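Local atomic coordinates of Xyn30D (Paenibacillus barcinonensis, PDB entry 4QB6), a protein that probably hydrolyses glucuronoxylan as a family 30 endo-xylanase, the portion described here being its attached CBM35 module, which binds calcium and glucuronic acid-bearing xylan fragments. Residues V52-Y57 with Y65-A70; Y40-G45 with P154-I159; R94-S99 with S126-K131. All coordinates share one frame; numbering follows the deposited sequence. Where two conformers were deposited one is given.

Contact 1. Residues V52-Y57 with Y65-A70. With CA (calcium ion), chain C; GCU (alpha-D-glucopyranuronic acid), chain B.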
loop_
_atom_site.group_PDB
_atom_site.type_symbol
_atom_site.label_atom_id
_atom_site.label_comp_id
_atom_site.label_asym_id
_atom_site.label_seq_id
_atom_site.Cartn_x
_atom_site.Cartn_y
_atom_site.Cartn_z
ATOM N N VAL A 52 8.739 8.146 4.458
ATOM C CA VAL A 52 9.169 8.091 5.842
ATOM C C VAL A 52 8.068 7.568 6.742
ATOM O O VAL A 52 6.882 7.712 6.449
ATOM C CB VAL A 52 9.632 9.476 6.346
ATOM C CG1 VAL A 52 10.872 9.951 5.579
ATOM C CG2 VAL A 52 8.536 10.508 6.267
ATOM N N VAL A 53 8.444 6.948 7.842
ATOM C CA VAL A 53 7.514 6.515 8.853
ATOM C C VAL A 53 7.134 7.687 9.744
ATOM O O VAL A 53 8.017 8.445 10.193
ATOM C CB VAL A 53 8.120 5.378 9.707
ATOM C CG1 VAL A 53 7.155 4.954 10.806
ATOM C CG2 VAL A 53 8.445 4.194 8.825
ATOM N N GLU A 54 5.842 7.823 10.026
ATOM C CA GLU A 54 5.366 8.862 10.908
ATOM C C GLU A 54 4.254 8.379 11.786
ATOM O O GLU A 54 3.723 7.260 11.640
ATOM C CB GLU A 54 4.927 10.088 10.113
ATOM C CG GLU A 54 6.121 10.761 9.426
ATOM C CD GLU A 54 5.760 11.974 8.612
ATOM O OE1 GLU A 54 4.598 12.009 8.142
ATOM O OE2 GLU A 54 6.674 12.846 8.416
ATOM N N THR A 55 3.935 9.247 12.743
ATOM C CA THR A 55 2.941 8.928 13.767
ATOM C C THR A 55 2.087 10.149 14.096
ATOM O O THR A 55 1.360 10.144 15.092
ATOM C CB THR A 55 3.611 8.433 15.048
ATOM O OG1 THR A 55 4.495 9.457 15.533
ATOM C CG2 THR A 55 4.372 7.133 14.825
ATOM N N LEU A 56 2.105 11.172 13.260
ATOM C CA LEU A 56 1.454 12.451 13.578
ATOM C C LEU A 56 -0.049 12.287 13.726
ATOM O O LEU A 56 -0.661 12.828 14.661
ATOM C CB LEU A 56 1.772 13.465 12.475
ATOM C CG LEU A 56 1.123 14.841 12.570
ATOM C CD1 LEU A 56 1.546 15.521 13.868
ATOM C CD2 LEU A 56 1.504 15.665 11.350
ATOM N N TYR A 57 -0.690 11.616 12.782
ATOM C CA TYR A 57 -2.162 11.459 12.778
ATOM C C TYR A 57 -2.519 10.155 13.449
ATOM O O TYR A 57 -1.964 9.102 13.135
ATOM C CB TYR A 57 -2.711 11.503 11.356
ATOM C CG TYR A 57 -2.467 12.829 10.737
ATOM C CD1 TYR A 57 -3.136 13.955 11.192
ATOM C CD2 TYR A 57 -1.497 12.992 9.759
ATOM C CE1 TYR A 57 -2.874 15.214 10.648
ATOM C CE2 TYR A 57 -1.239 14.229 9.225
ATOM C CZ TYR A 57 -1.904 15.322 9.689
ATOM O OH TYR A 57 -1.627 16.559 9.110
ATOM N N TYR A 65 2.644 4.811 10.282
ATOM C CA TYR A 65 2.203 4.726 8.894
ATOM C C TYR A 65 3.295 5.321 8.052
ATOM O O TYR A 65 4.244 5.927 8.568
ATOM C CB TYR A 65 0.851 5.438 8.675
ATOM C CG TYR A 65 0.863 6.879 9.087
ATOM C CD1 TYR A 65 1.283 7.873 8.226
ATOM C CD2 TYR A 65 0.450 7.269 10.360
ATOM C CE1 TYR A 65 1.340 9.189 8.613
ATOM C CE2 TYR A 65 0.481 8.582 10.761
ATOM C CZ TYR A 65 0.923 9.548 9.877
ATOM O OH TYR A 65 0.963 10.860 10.312
ATOM N N VAL A 66 3.169 5.165 6.740
ATOM C CA VAL A 66 4.186 5.718 5.821
ATOM C C VAL A 66 3.625 6.936 5.112
ATOM O O VAL A 66 2.500 6.898 4.580
ATOM C CB VAL A 66 4.651 4.664 4.826
ATOM C CG1 VAL A 66 5.555 5.294 3.775
ATOM C CG2 VAL A 66 5.360 3.545 5.560
ATOM N N ASN A 67 4.420 7.995 5.074
ATOM C CA ASN A 67 4.125 9.189 4.356
ATOM C C ASN A 67 5.007 9.233 3.116
ATOM O O ASN A 67 6.242 9.254 3.231
ATOM C CB ASN A 67 4.410 10.373 5.292
ATOM C CG ASN A 67 4.147 11.685 4.648
ATOM O OD1 ASN A 67 3.861 11.749 3.473
ATOM N ND2 ASN A 67 4.268 12.766 5.404
ATOM N N PHE A 68 4.422 9.166 1.921
ATOM C CA PHE A 68 5.190 9.368 0.676
ATOM C C PHE A 68 5.611 10.813 0.598
ATOM O O PHE A 68 4.803 11.684 0.780
ATOM C CB PHE A 68 4.332 9.049 -0.558
ATOM C CG PHE A 68 3.837 7.620 -0.677
ATOM C CD1 PHE A 68 4.575 6.659 -1.372
ATOM C CD2 PHE A 68 2.584 7.256 -0.172
ATOM C CE1 PHE A 68 4.065 5.403 -1.560
ATOM C CE2 PHE A 68 2.108 5.971 -0.367
ATOM C CZ PHE A 68 2.851 5.047 -1.038
ATOM N N ASN A 69 6.868 11.080 0.275
ATOM C CA ASN A 69 7.279 12.488 0.188
ATOM C C ASN A 69 7.359 13.086 -1.179
ATOM O O ASN A 69 7.175 14.307 -1.324
ATOM C CB ASN A 69 8.601 12.692 0.885
ATOM C CG ASN A 69 8.495 12.457 2.366
ATOM O OD1 ASN A 69 9.214 11.645 2.903
ATOM N ND2 ASN A 69 7.523 13.104 3.007
ATOM N N ALA A 70 7.597 12.286 -2.189
ATOM C CA ALA A 70 7.797 12.799 -3.553
ATOM C C ALA A 70 6.569 12.583 -4.399
ATOM O O ALA A 70 5.905 11.521 -4.338
ATOM C CB ALA A 70 8.990 12.149 -4.212
HETATM CA CA CA C . 2.888 12.839 1.622
HETATM C C1 GCU B . 0.486 16.964 5.162
HETATM C C2 GCU B . 0.354 15.814 6.126
HETATM C C3 GCU B . 1.110 14.591 5.655
HETATM C C4 GCU B . 0.689 14.258 4.162
HETATM C C5 GCU B . 0.951 15.485 3.310
HETATM C C6 GCU B . 0.596 15.292 1.894
HETATM O O2 GCU B . 0.734 16.239 7.460
HETATM O O3 GCU B . 0.890 13.425 6.442
HETATM O O4 GCU B . 1.548 13.202 3.682
HETATM O O5 GCU B . 0.140 16.504 3.857
HETATM O O6A GCU B . 1.115 14.354 1.272
HETATM O O6B GCU B . -0.196 16.053 1.352
HETATM O O HOH W 1 7.453 13.933 5.940
HETATM O O HOH W 2 1.670 10.709 1.770
HETATM O O HOH W 3 4.327 14.586 2.448
#
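Y65 reaches the loop after strand 51-54, where its OH accepts from Y57 N over 3.1 Å at 164°. The side chain gets there because its CG sits between the backbone N and the carbonyl carbon (chi1 57°), which also brings E54 O over one ring face. The two strands themselves pair as an antiparallel hairpin. V52 and N67 exchange two backbone bonds, and E54 and Y65 exchange two more, the E54 N to Y65 O bond being 2.9 Å long. N67 spends each end of its amide differently. Its ND2 donates to E54 OE1, 2.9 Å away in one of the two conformers of E54, meeting the carboxylate from above its plane, whereas OD1 binds calcium at 2.4 Å. F68 O is a second ligand; E152, two waters, and O4 and O6A of the glucuronic acid also coordinate the ion. A water accepts from N69 ND2 and donates to E54 OE2. At the far end of the loop, Y57 OH lies 2.9 Å from the sugar's O2 in a hydrogen bond, while Y57 O is buried without a polar partner, 3.4 Å from Y65 CE2. A phenylalanine in place of Y65 would probably leave Y57 N without its acceptor and the sugar-binding tyrosine less firmly placed. Hairpin, calcium and uronic acid thus form one polar network, in which N67 OD1 and the sugar oxygens share the metal, consistent with calcium-dependent recognition of glucuronate.

Contact 2. Residues Y40-G45 with P154-I159. With CA (calcium ion), chain D; GCU (alpha-D-glucopyranuronic acid), chain B.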
loop_
_atom_site.group_PDB
_atom_site.type_symbol
_atom_site.label_atom_id
_atom_site.label_comp_id
_atom_site.label_asym_id
_atom_site.label_seq_id
_atom_site.Cartn_x
_atom_site.Cartn_y
_atom_site.Cartn_z
ATOM N N TYR A 40 0.045 -6.846 6.783
ATOM C CA TYR A 40 1.449 -6.440 6.720
ATOM C C TYR A 40 1.484 -4.942 6.942
ATOM O O TYR A 40 0.873 -4.184 6.170
ATOM C CB TYR A 40 2.036 -6.751 5.364
ATOM C CG TYR A 40 1.972 -8.212 4.958
ATOM C CD1 TYR A 40 0.869 -8.718 4.319
ATOM C CD2 TYR A 40 2.996 -9.103 5.279
ATOM C CE1 TYR A 40 0.774 -10.071 3.957
ATOM C CE2 TYR A 40 2.925 -10.435 4.921
ATOM C CZ TYR A 40 1.831 -10.904 4.245
ATOM O OH TYR A 40 1.752 -12.259 3.903
ATOM N N GLU A 41 2.183 -4.473 7.977
ATOM C CA GLU A 41 2.355 -3.043 8.227
ATOM C C GLU A 41 3.149 -2.356 7.121
ATOM O O GLU A 41 4.095 -2.894 6.576
ATOM C CB GLU A 41 3.089 -2.813 9.542
ATOM C CG GLU A 41 2.310 -3.184 10.794
ATOM C CD GLU A 41 0.965 -2.469 10.933
ATOM O OE1 GLU A 41 0.766 -1.422 10.261
ATOM O OE2 GLU A 41 0.074 -2.934 11.692
ATOM N N ALA A 42 2.785 -1.130 6.797
ATOM C CA ALA A 42 3.567 -0.387 5.791
ATOM C C ALA A 42 4.915 0.050 6.316
ATOM O O ALA A 42 5.851 0.207 5.539
ATOM C CB ALA A 42 2.762 0.816 5.336
ATOM N N GLU A 43 5.006 0.252 7.625
ATOM C CA GLU A 43 6.145 0.899 8.247
ATOM C C GLU A 43 7.255 -0.050 8.646
ATOM O O GLU A 43 8.359 0.447 8.942
ATOM C CB GLU A 43 5.710 1.712 9.473
ATOM C CG GLU A 43 5.099 0.909 10.607
ATOM C CD GLU A 43 3.605 0.725 10.506
ATOM O OE1 GLU A 43 2.976 0.388 11.505
ATOM O OE2 GLU A 43 3.005 0.889 9.396
ATOM N N THR A 44 7.008 -1.347 8.677
ATOM C CA THR A 44 8.039 -2.330 9.064
ATOM C C THR A 44 7.883 -3.542 8.108
ATOM O O THR A 44 6.781 -3.831 7.687
ATOM C CB THR A 44 7.872 -2.694 10.565
ATOM O OG1 THR A 44 6.515 -3.098 10.817
ATOM C CG2 THR A 44 8.219 -1.516 11.473
ATOM N N GLY A 45 8.985 -4.229 7.744
ATOM C CA GLY A 45 9.003 -5.300 6.708
ATOM C C GLY A 45 9.007 -4.779 5.258
ATOM O O GLY A 45 8.712 -5.516 4.259
ATOM N N PRO A 154 -1.297 8.623 -0.820
ATOM C CA PRO A 154 -1.979 8.634 0.460
ATOM C C PRO A 154 -1.025 8.255 1.582
ATOM O O PRO A 154 -0.028 7.590 1.334
ATOM C CB PRO A 154 -3.035 7.562 0.272
ATOM C CG PRO A 154 -2.390 6.577 -0.627
ATOM C CD PRO A 154 -1.558 7.400 -1.581
ATOM N N ASN A 155 -1.321 8.635 2.812
ATOM C CA ASN A 155 -0.575 8.099 3.920
ATOM C C ASN A 155 -0.997 6.633 4.095
ATOM O O ASN A 155 -2.201 6.331 4.104
ATOM C CB ASN A 155 -0.816 8.867 5.195
ATOM C CG ASN A 155 -0.183 10.232 5.202
ATOM O OD1 ASN A 155 0.673 10.558 4.382
ATOM N ND2 ASN A 155 -0.561 11.030 6.188
ATOM N N MET A 156 -0.058 5.709 4.213
ATOM C CA MET A 156 -0.340 4.287 4.073
ATOM C C MET A 156 -0.100 3.572 5.372
ATOM O O MET A 156 1.017 3.597 5.912
ATOM C CB MET A 156 0.545 3.681 2.980
ATOM C CG MET A 156 0.201 2.244 2.629
ATOM S SD MET A 156 -1.464 1.989 2.029
ATOM C CE MET A 156 -1.506 2.894 0.556
ATOM N N ASP A 157 -1.131 2.929 5.906
ATOM C CA ASP A 157 -1.026 2.270 7.215
ATOM C C ASP A 157 -0.580 0.831 7.121
ATOM O O ASP A 157 0.332 0.418 7.845
ATOM C CB ASP A 157 -2.368 2.365 7.943
ATOM C CG ASP A 157 -2.308 1.872 9.359
ATOM O OD1 ASP A 157 -1.225 1.799 9.959
ATOM O OD2 ASP A 157 -3.406 1.565 9.858
ATOM N N ASN A 158 -1.229 0.069 6.274
ATOM C CA ASN A 158 -1.005 -1.384 6.195
ATOM C C ASN A 158 -1.677 -1.904 4.953
ATOM O O ASN A 158 -2.446 -1.162 4.299
ATOM C CB ASN A 158 -1.489 -2.117 7.490
ATOM C CG ASN A 158 -2.985 -2.141 7.663
ATOM O OD1 ASN A 158 -3.509 -1.935 8.785
ATOM N ND2 ASN A 158 -3.661 -2.452 6.658
ATOM N N ILE A 159 -1.379 -3.144 4.605
ATOM C CA ILE A 159 -2.166 -3.908 3.649
ATOM C C ILE A 159 -2.613 -5.206 4.271
ATOM O O ILE A 159 -1.964 -5.746 5.203
ATOM C CB ILE A 159 -1.419 -4.227 2.349
ATOM C CG1 ILE A 159 -0.122 -4.998 2.623
ATOM C CG2 ILE A 159 -1.192 -2.951 1.590
ATOM C CD1 ILE A 159 0.581 -5.484 1.388
HETATM CA CA CA D . 0.779 0.835 10.360
HETATM C C1 GCU B . 0.486 16.964 5.162
HETATM C C2 GCU B . 0.354 15.814 6.126
HETATM C C3 GCU B . 1.110 14.591 5.655
HETATM C C4 GCU B . 0.689 14.258 4.162
HETATM C C5 GCU B . 0.951 15.485 3.310
HETATM C C6 GCU B . 0.596 15.292 1.894
HETATM O O2 GCU B . 0.734 16.239 7.460
HETATM O O3 GCU B . 0.890 13.425 6.442
HETATM O O4 GCU B . 1.548 13.202 3.682
HETATM O O5 GCU B . 0.140 16.504 3.857
HETATM O O6A GCU B . 1.115 14.354 1.272
HETATM O O6B GCU B . -0.196 16.053 1.352
#
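Y40 and I159 pair at the edge of one sheet of the CBM35 beta-sandwich, where strand 38-41 runs antiparallel to strand 155-163. Their two backbone bonds are short, with Y40 N 2.8 Å from I159 O, and on the same side Y40 CB packs against I159 CG1. W78 lies against both side chains, and the phenol hydroxyl of Y40 finds its partner at N82 N. A42 extends this tightly packed part: its N donates to D157 O from well above the carbonyl plane, at 3.1 Å, and its CB settles 3.3 Å from M156 O. The same D157 carbonyl also binds calcium, which the two segments grip together with the loop carrying T61 and G64. E41 gives OE1, and E43 bends at chi2 (-89°) to clasp the ion with both carboxylate oxygens; T61 O and G64 O complete the shell. The three carboxylates, of E41, E43 and D157, would probably repel one another without the cation. Beyond E43 the packing ends: T44 and G45 peel off into solvent, while N155 turns to the glucuronic acid pocket, well away from segment 40-45. D157 and N158 form a classic beta bulge against R94 of the neighbouring strand 87-96. The second oxygen of D157, OD2, is held by a salt bridge to R94, leaving OD1 to meet the calcium ion at 2.3 Å.

Contact 3. Residues R94-S99 with S126-K131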
loop_
_atom_site.group_PDB
_atom_site.type_symbol
_atom_site.label_atom_id
_atom_site.label_comp_id
_atom_site.label_asym_id
_atom_site.label_seq_id
_atom_site.Cartn_x
_atom_site.Cartn_y
_atom_site.Cartn_z
ATOM N N ARG A 94 -5.160 0.061 3.880
ATOM C CA ARG A 94 -5.736 0.980 4.869
ATOM C C ARG A 94 -4.911 2.242 4.786
ATOM O O ARG A 94 -3.678 2.203 4.962
ATOM C CB ARG A 94 -5.723 0.397 6.270
ATOM C CG ARG A 94 -6.463 1.276 7.288
ATOM C CD ARG A 94 -6.680 0.530 8.592
ATOM N NE ARG A 94 -7.567 1.245 9.537
ATOM C CZ ARG A 94 -7.149 2.002 10.521
ATOM N NH1 ARG A 94 -5.876 2.247 10.697
ATOM N NH2 ARG A 94 -8.022 2.574 11.354
ATOM N N TYR A 95 -5.563 3.369 4.502
ATOM C CA TYR A 95 -4.872 4.611 4.142
ATOM C C TYR A 95 -5.667 5.823 4.522
ATOM O O TYR A 95 -6.881 5.721 4.740
ATOM C CB TYR A 95 -4.582 4.635 2.616
ATOM C CG TYR A 95 -5.806 4.907 1.771
ATOM C CD1 TYR A 95 -6.698 3.896 1.420
ATOM C CD2 TYR A 95 -6.093 6.190 1.330
ATOM C CE1 TYR A 95 -7.824 4.170 0.673
ATOM C CE2 TYR A 95 -7.211 6.458 0.576
ATOM C CZ TYR A 95 -8.078 5.454 0.272
ATOM O OH TYR A 95 -9.215 5.706 -0.503
ATOM N N ALA A 96 -5.019 6.979 4.550
ATOM C CA ALA A 96 -5.706 8.240 4.805
ATOM C C ALA A 96 -5.321 9.209 3.734
ATOM O O ALA A 96 -4.179 9.229 3.261
ATOM C CB ALA A 96 -5.354 8.763 6.186
ATOM N N LEU A 97 -6.262 10.037 3.329
ATOM C CA LEU A 97 -6.026 11.033 2.273
ATOM C C LEU A 97 -7.000 12.182 2.478
ATOM O O LEU A 97 -8.194 12.006 2.228
ATOM C CB LEU A 97 -6.175 10.375 0.892
ATOM C CG LEU A 97 -6.031 11.279 -0.324
ATOM C CD1 LEU A 97 -4.784 12.135 -0.264
ATOM C CD2 LEU A 97 -6.035 10.425 -1.583
ATOM N N GLU A 98 -6.514 13.352 2.880
ATOM C CA GLU A 98 -7.464 14.411 3.240
ATOM C C GLU A 98 -8.361 14.845 2.100
ATOM O O GLU A 98 -9.576 14.905 2.270
ATOM C CB GLU A 98 -6.696 15.587 3.783
ATOM C CG GLU A 98 -7.512 16.837 4.154
ATOM C CD GLU A 98 -6.593 17.955 4.654
ATOM O OE1 GLU A 98 -5.899 18.618 3.848
ATOM O OE2 GLU A 98 -6.515 18.153 5.877
ATOM N N SER A 99 -7.785 15.114 0.939
ATOM C CA SER A 99 -8.576 15.544 -0.210
ATOM C C SER A 99 -7.921 15.105 -1.495
ATOM O O SER A 99 -6.719 14.836 -1.556
ATOM C CB SER A 99 -8.765 17.062 -0.235
ATOM O OG SER A 99 -7.528 17.706 -0.466
ATOM N N SER A 126 -6.798 11.843 9.493
ATOM C CA SER A 126 -7.078 10.828 10.524
ATOM C C SER A 126 -8.344 10.024 10.255
ATOM O O SER A 126 -8.833 9.326 11.135
ATOM C CB SER A 126 -7.028 11.402 11.942
ATOM O OG SER A 126 -8.138 12.220 12.241
ATOM N N THR A 127 -8.833 10.071 9.021
ATOM C CA THR A 127 -9.875 9.143 8.569
ATOM C C THR A 127 -9.169 8.068 7.757
ATOM O O THR A 127 -8.651 8.330 6.651
ATOM C CB THR A 127 -10.961 9.782 7.727
ATOM O OG1 THR A 127 -11.610 10.766 8.546
ATOM C CG2 THR A 127 -11.966 8.747 7.252
ATOM N N TRP A 128 -9.154 6.861 8.282
ATOM C CA TRP A 128 -8.496 5.729 7.653
ATOM C C TRP A 128 -9.519 4.932 6.897
ATOM O O TRP A 128 -10.402 4.307 7.500
ATOM C CB TRP A 128 -7.794 4.882 8.706
ATOM C CG TRP A 128 -6.734 5.649 9.418
ATOM C CD1 TRP A 128 -6.876 6.329 10.585
ATOM C CD2 TRP A 128 -5.383 5.885 8.980
ATOM N NE1 TRP A 128 -5.691 6.943 10.911
ATOM C CE2 TRP A 128 -4.751 6.675 9.951
ATOM C CE3 TRP A 128 -4.636 5.466 7.868
ATOM C CZ2 TRP A 128 -3.437 7.093 9.826
ATOM C CZ3 TRP A 128 -3.346 5.900 7.744
ATOM C CH2 TRP A 128 -2.753 6.664 8.727
ATOM N N GLY A 129 -9.446 4.993 5.579
ATOM C CA GLY A 129 -10.322 4.243 4.708
ATOM C C GLY A 129 -9.649 3.020 4.159
ATOM O O GLY A 129 -8.480 2.731 4.444
ATOM N N GLU A 130 -10.367 2.291 3.342
ATOM C CA GLU A 130 -9.889 1.057 2.744
ATOM C C GLU A 130 -10.120 1.062 1.262
ATOM O O GLU A 130 -11.124 1.610 0.766
ATOM C CB GLU A 130 -10.579 -0.157 3.408
ATOM C CG GLU A 130 -10.130 -0.330 4.860
ATOM C CD GLU A 130 -10.759 -1.481 5.631
ATOM O OE1 GLU A 130 -11.796 -2.004 5.191
ATOM O OE2 GLU A 130 -10.203 -1.816 6.705
ATOM N N LYS A 131 -9.207 0.449 0.546
ATOM C CA LYS A 131 -9.362 0.224 -0.880
ATOM C C LYS A 131 -8.860 -1.142 -1.172
ATOM O O LYS A 131 -7.746 -1.513 -0.730
ATOM C CB LYS A 131 -8.553 1.223 -1.659
ATOM C CG LYS A 131 -8.503 0.930 -3.142
ATOM C CD LYS A 131 -7.599 1.918 -3.844
ATOM C CE LYS A 131 -7.185 1.409 -5.197
ATOM N NZ LYS A 131 -8.314 1.463 -6.133
HETATM O O HOH W 4 -10.167 0.307 8.643
HETATM O O HOH W 5 -11.522 4.860 1.026
#
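R94 spreads its guanidinium over the root of the W128 indole, with CZ 3.5 Å from W128 CB and the two planes only 15° apart. An extended chain, CG opposite the backbone N across chi1 (-174°), carries the group this far, and NH1 ends over the rim of the ring. On the opposite face of the indole, A96 CB makes a CH-pi contact, 3.9 Å from the centroid of the six-membered ring. W128 is therefore sandwiched by two residues of one neighbouring strand, while its NE1 is tied to P58 O. Outside the overlap, R94 NH1 bonds to D157 and G59 O, and a water accepts from R94 NE and donates to E130 OE2. Under these side chains the backbones pair at Y95 and G129, where G129 N gives a 2.8 Å bond to Y95 O. The Y95 ring lies on the other side of the sheet, its CE1 3.8 Å from K131 CB. Its hydroxyl bonds to T120 O and receives a water that also donates to E130 O; K131 NZ turns instead to E117. Such is the pairing of the edge strand 128-137 with its inner neighbour 87-96 in the four-stranded antiparallel sheet of a carbohydrate-binding beta-sandwich.

In the fold
Contact 2 is the buried member of the set, its centre about 6 Å from that of the chain, whereas contacts 1 and 3 lie farther out and are partly exposed. Contacts 2 and 3 belong to the same four-stranded sheet: strand 155-163 adjoins 87-96, and D157 and R94 bridge them. Contact 1 is a separate small hairpin, joined to contact 2 where V66 N meets M156 O, and to contact 3 where Y65 packs on W128. Their chemistry follows this placing: a calcium held wholly by protein oxygens in the contact nearest the centre, a calcium shared with sugar and water at the binding end, and, at the sheet's edge, an aromatic overlap with no metal.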